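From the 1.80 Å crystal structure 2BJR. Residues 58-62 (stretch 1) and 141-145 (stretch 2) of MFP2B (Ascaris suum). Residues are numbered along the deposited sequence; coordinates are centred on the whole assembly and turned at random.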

ATOM      1  N   CYS A  58      -1.880  13.477  -6.759  1.00 17.95           N
ATOM      2  CA  CYS A  58      -3.217  13.438  -6.243  1.00 17.83           C
ATOM      3  C   CYS A  58      -4.256  13.889  -7.272  1.00 18.04           C
ATOM      4  O   CYS A  58      -3.916  14.445  -8.323  1.00 18.51           O
ATOM      5  CB  CYS A  58      -3.325  14.251  -4.958  1.00 17.91           C
ATOM      6  SG  CYS A  58      -2.725  15.964  -5.192  1.00 22.14           S
ATOM      7  N   SER A  59      -5.507  13.600  -6.966  1.00 18.58           N
ATOM      8  CA  SER A  59      -6.653  13.853  -7.835  1.00 17.93           C
ATOM      9  C   SER A  59      -7.886  14.200  -7.038  1.00 17.76           C
ATOM     10  O   SER A  59      -8.245  13.484  -6.094  1.00 16.97           O
ATOM     11  CB  SER A  59      -6.949  12.628  -8.699  1.00 18.38           C
ATOM     12  OG  SER A  59      -8.070  12.835  -9.544  1.00 17.84           O
ATOM     13  N   PHE A  60      -8.558  15.304  -7.403  1.00 17.16           N
ATOM     14  CA  PHE A  60      -9.769  15.749  -6.735  1.00 18.12           C
ATOM     15  C   PHE A  60     -10.777  16.161  -7.832  1.00 17.69           C
ATOM     16  O   PHE A  60     -10.355  16.679  -8.861  1.00 17.71           O
ATOM     17  CB  PHE A  60      -9.516  16.961  -5.818  1.00 17.99           C
ATOM     18  CG  PHE A  60      -8.621  16.674  -4.652  1.00 17.70           C
ATOM     19  CD1 PHE A  60      -7.280  16.674  -4.815  1.00 19.67           C
ATOM     20  CD2 PHE A  60      -9.159  16.272  -3.427  1.00 19.96           C
ATOM     21  CE1 PHE A  60      -6.443  16.370  -3.783  1.00 20.54           C
ATOM     22  CE2 PHE A  60      -8.328  15.993  -2.368  1.00 15.73           C
ATOM     23  CZ  PHE A  60      -6.989  16.016  -2.549  1.00 17.03           C
ATOM     24  N   PRO A  61     -12.051  15.880  -7.629  1.00 19.70           N
ATOM     25  CA  PRO A  61     -13.117  16.350  -8.507  1.00 20.54           C
ATOM     26  C   PRO A  61     -13.630  17.743  -8.125  1.00 21.92           C
ATOM     27  O   PRO A  61     -14.057  17.989  -7.009  1.00 23.11           O
ATOM     28  CB  PRO A  61     -14.211  15.317  -8.310  1.00 21.11           C
ATOM     29  CG  PRO A  61     -13.960  14.702  -6.980  1.00 21.19           C
ATOM     30  CD  PRO A  61     -12.580  15.008  -6.573  1.00 18.84           C
ATOM     31  N   TYR A  62     -13.560  18.655  -9.063  1.00 23.90           N
ATOM     32  CA  TYR A  62     -14.035  20.026  -8.845  1.00 24.18           C
ATOM     33  C   TYR A  62     -14.378  20.680 -10.178  1.00 25.35           C
ATOM     34  O   TYR A  62     -13.617  20.548 -11.121  1.00 25.24           O
ATOM     35  CB  TYR A  62     -12.946  20.822  -8.187  1.00 24.65           C
ATOM     36  CG  TYR A  62     -13.296  22.267  -7.951  1.00 27.47           C
ATOM     37  CD1 TYR A  62     -14.266  22.629  -7.020  1.00 32.00           C
ATOM     38  CD2 TYR A  62     -12.680  23.277  -8.701  1.00 32.36           C
ATOM     39  CE1 TYR A  62     -14.607  23.996  -6.813  1.00 32.15           C
ATOM     40  CE2 TYR A  62     -13.006  24.617  -8.517  1.00 33.41           C
ATOM     41  CZ  TYR A  62     -13.970  24.967  -7.578  1.00 33.36           C
ATOM     42  OH  TYR A  62     -14.243  26.305  -7.397  1.00 35.77           O
ATOM     43  N   ALA A 141     -22.005  11.168  -4.749  1.00 17.48           N
ATOM     44  CA  ALA A 141     -20.590  10.809  -4.720  1.00 16.70           C
ATOM     45  C   ALA A 141     -19.884  11.185  -6.034  1.00 16.76           C
ATOM     46  O   ALA A 141     -20.392  10.967  -7.111  1.00 17.24           O
ATOM     47  CB  ALA A 141     -20.414   9.327  -4.441  1.00 17.73           C
ATOM     48  N   ARG A 142     -18.688  11.715  -5.928  1.00 15.92           N
ATOM     49  CA  ARG A 142     -17.933  12.133  -7.061  1.00 16.74           C
ATOM     50  C   ARG A 142     -16.542  11.518  -7.033  1.00 17.00           C
ATOM     51  O   ARG A 142     -15.895  11.484  -5.987  1.00 18.06           O
ATOM     52  CB  ARG A 142     -17.730  13.626  -7.026  1.00 16.90           C
ATOM     53  CG  ARG A 142     -18.966  14.368  -7.398  1.00 18.41           C
ATOM     54  CD  ARG A 142     -18.731  15.854  -7.248  1.00 23.00           C
ATOM     55  NE  ARG A 142     -19.850  16.587  -7.833  1.00 28.75           N
ATOM     56  CZ  ARG A 142     -20.957  16.892  -7.185  1.00 31.25           C
ATOM     57  NH1 ARG A 142     -21.117  16.532  -5.929  1.00 32.76           N
ATOM     58  NH2 ARG A 142     -21.928  17.555  -7.807  1.00 33.54           N
ATOM     59  N   PHE A 143     -16.096  11.101  -8.206  1.00 16.22           N
ATOM     60  CA  PHE A 143     -14.812  10.428  -8.390  1.00 17.43           C
ATOM     61  C   PHE A 143     -14.089  11.030  -9.563  1.00 18.10           C
ATOM     62  O   PHE A 143     -14.675  11.170 -10.646  1.00 20.16           O
ATOM     63  CB  PHE A 143     -15.033   8.929  -8.633  1.00 16.05           C
ATOM     64  CG  PHE A 143     -15.855   8.259  -7.566  1.00 16.94           C
ATOM     65  CD1 PHE A 143     -17.240   8.251  -7.639  1.00 17.63           C
ATOM     66  CD2 PHE A 143     -15.250   7.671  -6.471  1.00 16.84           C
ATOM     67  CE1 PHE A 143     -17.989   7.653  -6.652  1.00 19.41           C
ATOM     68  CE2 PHE A 143     -15.990   7.106  -5.478  1.00 17.95           C
ATOM     69  CZ  PHE A 143     -17.339   7.077  -5.557  1.00 16.12           C
ATOM     70  N   SER A 144     -12.830  11.404  -9.381  1.00 17.64           N
ATOM     71  CA  SER A 144     -12.084  12.036 -10.460  1.00 17.06           C
ATOM     72  C   SER A 144     -11.130  11.014 -11.104  1.00 17.45           C
ATOM     73  O   SER A 144     -10.446  10.287 -10.397  1.00 15.50           O
ATOM     74  CB  SER A 144     -11.331  13.274  -9.960  1.00 18.78           C
ATOM     75  OG  SER A 144     -10.519  13.020  -8.830  1.00 18.02           O
ATOM     76  N   HIS A 145     -11.073  10.985 -12.431  1.00 16.69           N
ATOM     77  CA  HIS A 145     -10.159  10.068 -13.121  1.00 18.91           C
ATOM     78  C   HIS A 145     -10.132  10.404 -14.599  1.00 20.21           C
ATOM     79  O   HIS A 145     -11.156  10.866 -15.134  1.00 20.77           O
ATOM     80  CB  HIS A 145     -10.689   8.661 -12.995  1.00 18.51           C
ATOM     81  CG  HIS A 145     -12.016   8.461 -13.653  1.00 18.50           C
ATOM     82  ND1 HIS A 145     -12.136   7.800 -14.852  1.00 18.34           N
ATOM     83  CD2 HIS A 145     -13.270   8.860 -13.309  1.00 22.47           C
ATOM     84  CE1 HIS A 145     -13.406   7.790 -15.216  1.00 19.04           C
ATOM     85  NE2 HIS A 145     -14.118   8.429 -14.301  1.00 21.87           N
TER

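This is a small side-chain contact between two strands, built from one serine-serine hydrogen bond and a proline packed beside it, with no backbone hydrogen bond between the two stretches. The strands run at 131° to each other and approach within 5.5 Å along their axes, burying 219 Å² in total. Alternation sets the pattern: Ser59 and Pro61 on one strand, and Arg142 and Ser144 on the other, direct CA-to-CB toward the partner, while Phe60, Tyr62, Phe143 and His145 point away.

Ser144 is the hub. Its side chain, in the p rotamer, donates from OG to OG of Ser59, held in t, at a short 2.6 Å; the acceptor is also hydrogen-bonded elsewhere in the structure. The same Ser144 OG sits 3.3 Å from Phe60 N, but the angle is too poor for a bond, and it lies 3.5 Å from Pro61 N, which has no hydrogen to give.

Pro61 makes no hydrogen bond across the stretches and contributes by packing. Its CA is 4.8 Å from Ser144 CA, its CD comes within 3.6 Å of Ser144 OG, and its CG rests 3.9 Å from both Arg142 O and Arg142 CB. The arginine meets the ring near its backbone, while its guanidinium extends away from Pro61, with Arg142 CZ 7.3 Å from Pro61 CG. The rule is economical: one buried hydroxyl pair supplies the polar link, and a proline ring packs beside it.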